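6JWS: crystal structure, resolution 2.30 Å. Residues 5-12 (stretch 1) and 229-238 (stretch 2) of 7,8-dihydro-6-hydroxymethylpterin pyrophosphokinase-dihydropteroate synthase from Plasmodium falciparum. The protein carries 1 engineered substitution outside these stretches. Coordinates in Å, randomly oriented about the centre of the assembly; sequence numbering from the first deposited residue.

Stretch 1, residues 5-12: QELILSEE
Stretch 2 229-238: NMIYKILSKY

Stretch 2 is helical from Asn-229, continuing a helix that begins earlier in the chain. Stretch 1 is irregular: Glu-6 to Ile-8 have helical phi/psi without the regular bonds, and a weak bond joins Leu-9 N to Glu-6 O at 3.4 Å. The stretches run in the same sense, with CA-CA distances of 9.3 Å for Gln-5 and Met-230 and 6.8 Å for Leu-9 and Ile-234. Together they bury 339 Å².

Asn-229 makes no contact, but its O accepts a bond from Lys-233 N at 3.3 Å. The CA-to-CB bond of Met-230 points sideways to stretch 1, and its t, p, t side chain brings the methyl nearer. Met-230 CE lies 3.9 Å from Leu-9 CD1, 4.2 Å from Ile-8 CG2 and 4.0 Å from Gln-5 O. The two side-chain contacts are apolar.

Ile-231 and Tyr-232 are out of reach. Lys-233 (m, t, t, t) points CA-to-CB toward stretch 1, but its end leads away. Its CB sits 3.6 Å from Leu-9 CD2, so the aliphatic base makes the contact. Leu-9 has chi1 -45° and chi2 104°.

Ile-234 (m, t) places CG1 4.1 Å from CG2 of Ile-8, also m, t. Ile-234 N bonds to Met-230 O at 3.1 Å. Leu-235 stays clear, as does Ser-236, whose OG donates to Tyr-232 O at 2.9 Å.

The CA-to-CB bond of Lys-237 points toward stretch 1, and the rotamers are t, t, t, p. Its CD is 3.9 Å from Leu-9 CA, and its CE is 3.8 Å from Ile-8 O. Lys-237 NZ donates a hydrogen bond to Ser-10 O at 3.0 Å, pairing an ammonium group with a backbone carbonyl. This is the only hydrogen bond between the stretches. Ser-10 (phi/psi -67/149, chi1 p) turns its CB away, and its OG donates to Glu-12 OE1 at 3.1 Å. Tyr-238 ends the stretch with chi1 m.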

# COMPACT_ATOMS: atom_id res chain seq x y z
N GLN B 5 31.97 29.37 45.93
CA GLN B 5 33.17 28.81 46.60
C GLN B 5 32.77 28.27 47.97
O GLN B 5 33.21 27.18 48.36
CB GLN B 5 34.24 29.90 46.74
CG GLN B 5 35.58 29.38 47.25
CD GLN B 5 36.32 30.36 48.14
OE1 GLN B 5 37.45 30.12 48.55
NE2 GLN B 5 35.68 31.48 48.45
N GLU B 6 31.93 29.03 48.67
CA GLU B 6 31.55 28.74 50.05
C GLU B 6 30.20 28.03 50.06
O GLU B 6 30.05 27.00 50.72
CB GLU B 6 31.49 30.05 50.86
CG GLU B 6 32.76 30.89 50.77
CD GLU B 6 32.54 32.36 50.45
OE1 GLU B 6 31.58 32.96 51.00
OE2 GLU B 6 33.33 32.91 49.65
N LEU B 7 29.24 28.60 49.33
CA LEU B 7 27.84 28.19 49.37
C LEU B 7 27.63 26.90 48.57
O LEU B 7 26.55 26.31 48.62
CB LEU B 7 26.96 29.32 48.84
CG LEU B 7 26.74 30.51 49.78
CD1 LEU B 7 25.49 31.28 49.39
CD2 LEU B 7 26.65 30.05 51.23
N ILE B 8 28.67 26.48 47.84
CA ILE B 8 28.67 25.26 47.05
C ILE B 8 28.52 24.04 47.96
O ILE B 8 27.86 23.07 47.57
CB ILE B 8 29.93 25.20 46.15
CG1 ILE B 8 29.72 25.95 44.83
CG2 ILE B 8 30.41 23.77 45.90
CD1 ILE B 8 30.93 25.99 43.93
N LEU B 9 29.10 24.10 49.17
CA LEU B 9 29.14 22.94 50.06
C LEU B 9 28.26 23.13 51.29
O LEU B 9 28.34 22.33 52.22
CB LEU B 9 30.59 22.65 50.47
CG LEU B 9 31.63 22.70 49.36
CD1 LEU B 9 32.43 23.99 49.44
CD2 LEU B 9 32.56 21.51 49.44
N SER B 10 27.39 24.16 51.29
CA SER B 10 26.47 24.36 52.40
C SER B 10 25.45 23.22 52.43
O SER B 10 25.11 22.66 51.40
CB SER B 10 25.81 25.72 52.35
OG SER B 10 24.63 25.70 51.57
N GLU B 11 24.98 22.89 53.64
CA GLU B 11 24.19 21.68 53.87
C GLU B 11 22.70 21.96 53.70
O GLU B 11 21.87 21.25 54.28
CB GLU B 11 24.48 21.11 55.27
CG GLU B 11 25.86 20.47 55.42
CD GLU B 11 26.24 20.10 56.85
OE1 GLU B 11 25.64 20.65 57.79
OE2 GLU B 11 27.16 19.26 57.01
N GLU B 12 22.35 22.97 52.89
CA GLU B 12 20.97 23.33 52.63
C GLU B 12 20.34 22.30 51.68
O GLU B 12 20.77 22.16 50.54
CB GLU B 12 20.88 24.75 52.07
CG GLU B 12 21.03 25.84 53.11
CD GLU B 12 21.19 27.26 52.57
OE1 GLU B 12 22.31 27.60 52.13
OE2 GLU B 12 20.19 28.02 52.59
N ASN B 229 41.73 18.92 45.73
CA ASN B 229 41.11 19.15 47.03
C ASN B 229 39.61 19.41 46.84
O ASN B 229 38.78 18.74 47.44
CB ASN B 229 41.82 20.28 47.79
CG ASN B 229 41.08 20.78 49.02
OD1 ASN B 229 40.62 21.92 49.04
ND2 ASN B 229 40.97 19.94 50.04
N MET B 230 39.30 20.38 45.96
CA MET B 230 37.95 20.89 45.77
C MET B 230 37.03 19.81 45.19
O MET B 230 35.90 19.63 45.66
CB MET B 230 37.96 22.12 44.85
CG MET B 230 36.64 22.86 44.82
SD MET B 230 35.83 22.90 46.44
CE MET B 230 34.56 24.12 46.16
N ILE B 231 37.53 19.07 44.19
CA ILE B 231 36.79 18.00 43.55
C ILE B 231 36.36 16.98 44.61
O ILE B 231 35.18 16.63 44.69
CB ILE B 231 37.60 17.38 42.38
CG1 ILE B 231 37.63 18.33 41.18
CG2 ILE B 231 37.05 16.01 42.00
CD1 ILE B 231 38.55 17.89 40.06
N TYR B 232 37.32 16.56 45.45
CA TYR B 232 37.09 15.57 46.49
C TYR B 232 35.94 16.00 47.40
O TYR B 232 35.15 15.16 47.84
CB TYR B 232 38.37 15.27 47.28
CG TYR B 232 38.26 14.15 48.28
CD1 TYR B 232 37.81 14.38 49.58
CD2 TYR B 232 38.60 12.85 47.94
CE1 TYR B 232 37.70 13.36 50.51
CE2 TYR B 232 38.50 11.81 48.86
CZ TYR B 232 38.05 12.07 50.14
OH TYR B 232 37.95 11.05 51.05
N LYS B 233 35.84 17.30 47.69
CA LYS B 233 34.90 17.80 48.68
C LYS B 233 33.48 17.84 48.11
O LYS B 233 32.52 17.56 48.83
CB LYS B 233 35.32 19.17 49.22
CG LYS B 233 36.51 19.19 50.17
CD LYS B 233 36.70 20.55 50.84
CE LYS B 233 38.02 20.71 51.55
NZ LYS B 233 38.15 22.05 52.17
N ILE B 234 33.37 18.22 46.83
CA ILE B 234 32.11 18.23 46.10
C ILE B 234 31.58 16.80 46.03
O ILE B 234 30.45 16.53 46.42
CB ILE B 234 32.29 18.87 44.71
CG1 ILE B 234 32.46 20.39 44.80
CG2 ILE B 234 31.16 18.48 43.77
CD1 ILE B 234 33.06 21.02 43.56
N LEU B 235 32.44 15.89 45.55
CA LEU B 235 32.09 14.49 45.44
C LEU B 235 31.63 13.95 46.80
O LEU B 235 30.61 13.27 46.87
CB LEU B 235 33.28 13.70 44.88
CG LEU B 235 33.62 13.96 43.41
CD1 LEU B 235 34.72 13.01 42.93
CD2 LEU B 235 32.40 13.82 42.51
N SER B 236 32.36 14.29 47.87
CA SER B 236 32.17 13.70 49.19
C SER B 236 30.84 14.13 49.78
O SER B 236 30.31 13.47 50.67
CB SER B 236 33.31 14.04 50.13
OG SER B 236 34.43 13.21 49.89
N LYS B 237 30.33 15.26 49.29
CA LYS B 237 29.07 15.81 49.76
C LYS B 237 27.92 14.94 49.25
O LYS B 237 26.81 15.02 49.78
CB LYS B 237 28.94 17.26 49.29
CG LYS B 237 27.62 17.95 49.59
CD LYS B 237 27.65 19.43 49.29
CE LYS B 237 26.27 20.05 49.20
NZ LYS B 237 25.45 19.87 50.42
N TYR B 238 28.18 14.11 48.22
CA TYR B 238 27.11 13.38 47.55
C TYR B 238 27.39 11.88 47.49
O TYR B 238 26.44 11.10 47.44
CB TYR B 238 26.84 13.94 46.15
CG TYR B 238 26.49 15.41 46.11
CD1 TYR B 238 25.29 15.86 46.65
CD2 TYR B 238 27.33 16.33 45.52
CE1 TYR B 238 24.96 17.21 46.63
CE2 TYR B 238 27.01 17.68 45.50
CZ TYR B 238 25.82 18.12 46.05
OH TYR B 238 25.49 19.45 46.02